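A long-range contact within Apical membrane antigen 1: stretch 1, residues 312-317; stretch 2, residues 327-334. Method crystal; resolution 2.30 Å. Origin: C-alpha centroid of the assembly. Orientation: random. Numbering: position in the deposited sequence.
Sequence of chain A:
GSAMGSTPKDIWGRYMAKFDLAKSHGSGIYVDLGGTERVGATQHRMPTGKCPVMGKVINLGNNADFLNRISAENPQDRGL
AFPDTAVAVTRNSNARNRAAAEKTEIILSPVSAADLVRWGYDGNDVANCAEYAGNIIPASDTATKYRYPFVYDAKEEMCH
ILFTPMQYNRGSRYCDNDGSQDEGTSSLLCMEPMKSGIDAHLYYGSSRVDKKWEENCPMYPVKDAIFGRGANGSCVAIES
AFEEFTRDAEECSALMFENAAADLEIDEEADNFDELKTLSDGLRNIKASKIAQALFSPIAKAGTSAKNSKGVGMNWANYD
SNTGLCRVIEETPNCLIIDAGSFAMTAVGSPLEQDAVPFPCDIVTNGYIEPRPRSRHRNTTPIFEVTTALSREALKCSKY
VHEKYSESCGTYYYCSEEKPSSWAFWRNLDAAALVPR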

# COMPACT_ATOMS: atom_id res chain seq x y z
N VAL A 312 -11.23 4.65 -0.91
CA VAL A 312 -11.84 3.80 -1.91
C VAL A 312 -11.13 4.00 -3.23
O VAL A 312 -10.89 5.13 -3.63
CB VAL A 312 -13.34 4.12 -2.10
CG1 VAL A 312 -13.92 3.36 -3.28
CG2 VAL A 312 -14.12 3.80 -0.83
N GLY A 313 -10.75 2.90 -3.87
CA GLY A 313 -9.96 2.94 -5.10
C GLY A 313 -9.41 1.58 -5.47
O GLY A 313 -9.69 0.56 -4.82
N MET A 314 -8.66 1.51 -6.56
CA MET A 314 -8.03 0.23 -6.89
C MET A 314 -6.75 0.07 -6.09
O MET A 314 -5.67 0.38 -6.60
CB MET A 314 -7.73 0.16 -8.37
CG MET A 314 -8.92 0.57 -9.20
SD MET A 314 -8.63 0.21 -10.94
CE MET A 314 -10.04 1.06 -11.66
N ASN A 315 -6.88 -0.47 -4.88
CA ASN A 315 -5.83 -0.42 -3.85
C ASN A 315 -4.95 -1.67 -3.68
O ASN A 315 -4.11 -1.71 -2.79
CB ASN A 315 -6.46 -0.08 -2.49
CG ASN A 315 -7.18 1.26 -2.48
OD1 ASN A 315 -6.80 2.19 -3.22
ND2 ASN A 315 -8.18 1.41 -1.60
N TRP A 316 -5.22 -2.71 -4.47
CA TRP A 316 -4.63 -4.04 -4.26
C TRP A 316 -4.36 -4.62 -5.61
O TRP A 316 -5.07 -4.28 -6.60
CB TRP A 316 -5.58 -4.97 -3.50
CG TRP A 316 -6.35 -4.36 -2.34
CD1 TRP A 316 -6.02 -4.42 -0.98
CD2 TRP A 316 -7.64 -3.64 -2.39
NE1 TRP A 316 -6.99 -3.78 -0.21
CE2 TRP A 316 -7.97 -3.29 -1.00
CE3 TRP A 316 -8.49 -3.23 -3.41
CZ2 TRP A 316 -9.13 -2.61 -0.68
CZ3 TRP A 316 -9.67 -2.54 -3.06
CH2 TRP A 316 -9.98 -2.25 -1.72
N ALA A 317 -3.31 -5.43 -5.70
CA ALA A 317 -2.96 -6.10 -6.96
C ALA A 317 -2.37 -7.48 -6.69
O ALA A 317 -1.75 -7.70 -5.63
CB ALA A 317 -1.99 -5.26 -7.78
N ARG A 327 -2.63 -8.20 -11.97
CA ARG A 327 -4.08 -8.00 -11.97
C ARG A 327 -4.47 -6.97 -10.90
O ARG A 327 -4.43 -7.27 -9.72
CB ARG A 327 -4.82 -9.31 -11.73
CG ARG A 327 -4.50 -10.42 -12.74
CD ARG A 327 -5.56 -11.53 -12.68
NE ARG A 327 -5.67 -12.14 -11.34
CZ ARG A 327 -6.69 -11.98 -10.49
NH1 ARG A 327 -7.77 -11.26 -10.82
NH2 ARG A 327 -6.67 -12.60 -9.32
N VAL A 328 -4.84 -5.77 -11.31
CA VAL A 328 -5.31 -4.82 -10.33
C VAL A 328 -6.81 -4.91 -10.06
O VAL A 328 -7.59 -5.24 -10.96
CB VAL A 328 -4.67 -3.40 -10.44
CG1 VAL A 328 -3.64 -3.31 -11.55
CG2 VAL A 328 -5.68 -2.27 -10.39
N ILE A 329 -7.15 -4.87 -8.78
CA ILE A 329 -8.51 -5.13 -8.32
C ILE A 329 -9.07 -3.97 -7.49
O ILE A 329 -8.33 -3.16 -6.95
CB ILE A 329 -8.62 -6.44 -7.50
CG1 ILE A 329 -7.73 -6.38 -6.24
CG2 ILE A 329 -8.33 -7.65 -8.40
CD1 ILE A 329 -7.92 -7.54 -5.28
N GLU A 330 -10.39 -3.90 -7.40
CA GLU A 330 -11.01 -2.78 -6.74
C GLU A 330 -12.02 -3.18 -5.68
O GLU A 330 -12.63 -2.32 -5.07
CB GLU A 330 -11.64 -1.83 -7.75
CG GLU A 330 -12.91 -2.33 -8.42
CD GLU A 330 -13.30 -1.46 -9.60
OE1 GLU A 330 -12.95 -0.25 -9.62
OE2 GLU A 330 -13.92 -1.99 -10.54
N GLU A 331 -12.18 -4.49 -5.46
CA GLU A 331 -13.02 -4.97 -4.39
C GLU A 331 -12.15 -5.27 -3.18
O GLU A 331 -10.99 -5.70 -3.33
CB GLU A 331 -13.77 -6.24 -4.82
CG GLU A 331 -14.70 -6.06 -6.02
CD GLU A 331 -15.23 -7.39 -6.56
OE1 GLU A 331 -15.30 -8.38 -5.78
OE2 GLU A 331 -15.57 -7.44 -7.77
N THR A 332 -12.73 -5.09 -2.00
CA THR A 332 -11.99 -5.29 -0.76
C THR A 332 -11.73 -6.78 -0.54
O THR A 332 -12.66 -7.56 -0.56
CB THR A 332 -12.76 -4.69 0.43
OG1 THR A 332 -12.91 -3.28 0.24
CG2 THR A 332 -12.01 -4.92 1.72
N PRO A 333 -10.46 -7.19 -0.41
CA PRO A 333 -10.25 -8.61 -0.15
C PRO A 333 -10.61 -8.96 1.29
O PRO A 333 -10.44 -8.11 2.19
CB PRO A 333 -8.74 -8.78 -0.35
CG PRO A 333 -8.29 -7.56 -1.08
CD PRO A 333 -9.21 -6.46 -0.66
N ASN A 334 -11.10 -10.18 1.51
CA ASN A 334 -11.33 -10.68 2.87
C ASN A 334 -10.87 -12.13 3.08
O ASN A 334 -11.10 -12.72 4.14
CB ASN A 334 -12.81 -10.48 3.32
CG ASN A 334 -13.79 -11.36 2.54
OD1 ASN A 334 -13.43 -12.42 2.03
ND2 ASN A 334 -15.05 -10.91 2.45
O HOH W 1 -11.88 0.23 -3.38

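How does stretch 1 first meet its partner? Val-312 stays clear of stretch 2, and contact begins at the backbone of Gly-313, where a water joins the two stretches. This water accepts a hydrogen bond from Gly-313 N at 2.9 Å and donates one to Glu-330 O at 3.1 Å. It thus serves as acceptor for one stretch and donor for the other, spanning a place where the stretches are not directly bonded.

What does Met-314 contribute? Here the backbones run close, with Met-314 CA only 4.2 Å from Glu-330 CA. The approach brings Met-314 CA to 3.4 Å from Ile-329 O, a CA-H...O contact in which a weakly polarised hydrogen faces a carbonyl. The CA-to-CB bond points sideways to stretch 2: Met-314 CB packs on Val-328 CG2 at 3.8 Å, an apolar pairing, and the terminal Met-314 CE comes to 3.8 Å from Glu-330 OE1, a van der Waals contact beside a carboxylate. Asn-315 next points its CB away from stretch 2, and its side-chain amide finds its partners elsewhere in the structure.

Why does Trp-316 dominate the contact? It has the largest covered area of any residue in either stretch, and it contributes through both backbone and ring. Its carbonyl takes the one direct hydrogen bond between the stretches, from Ile-329 N to Trp-316 O, 3.1 Å long and almost straight at 176°. Close to the backbone, Trp-316 CB packs on Ile-329 CG1 at 3.8 Å. Farther out, the indole lies beneath the chain that follows Ile-329. Pro-333 CD sits 3.5 Å from the centroid of the five-membered ring, only 13° off its normal, and Thr-332 CA stands 4.2 Å from the centroid of the six-membered ring. Both are CH-pi contacts over the same face, in which C-H groups meet the electron-rich ring. Glu-331 O lies over that face too, 3.4 Å from Trp-316 CZ3. Trp-316 NE1 is hydrogen-bonded elsewhere in the structure, so this polar edge is satisfied without help from stretch 2.

How does the pairing continue at Ala-317? Ala-317 and Val-328 form an antiparallel, non-hydrogen-bonded pair, their CA atoms 4.3 Å apart. Their side chains share a face of the sheet, and Ala-317 CB meets Val-328 CB at 4.2 Å, an apolar contact between two buried residues. The close backbone spacing also brings Ala-317 CA to 3.3 Å from Arg-327 O, a second CA-H...O contact.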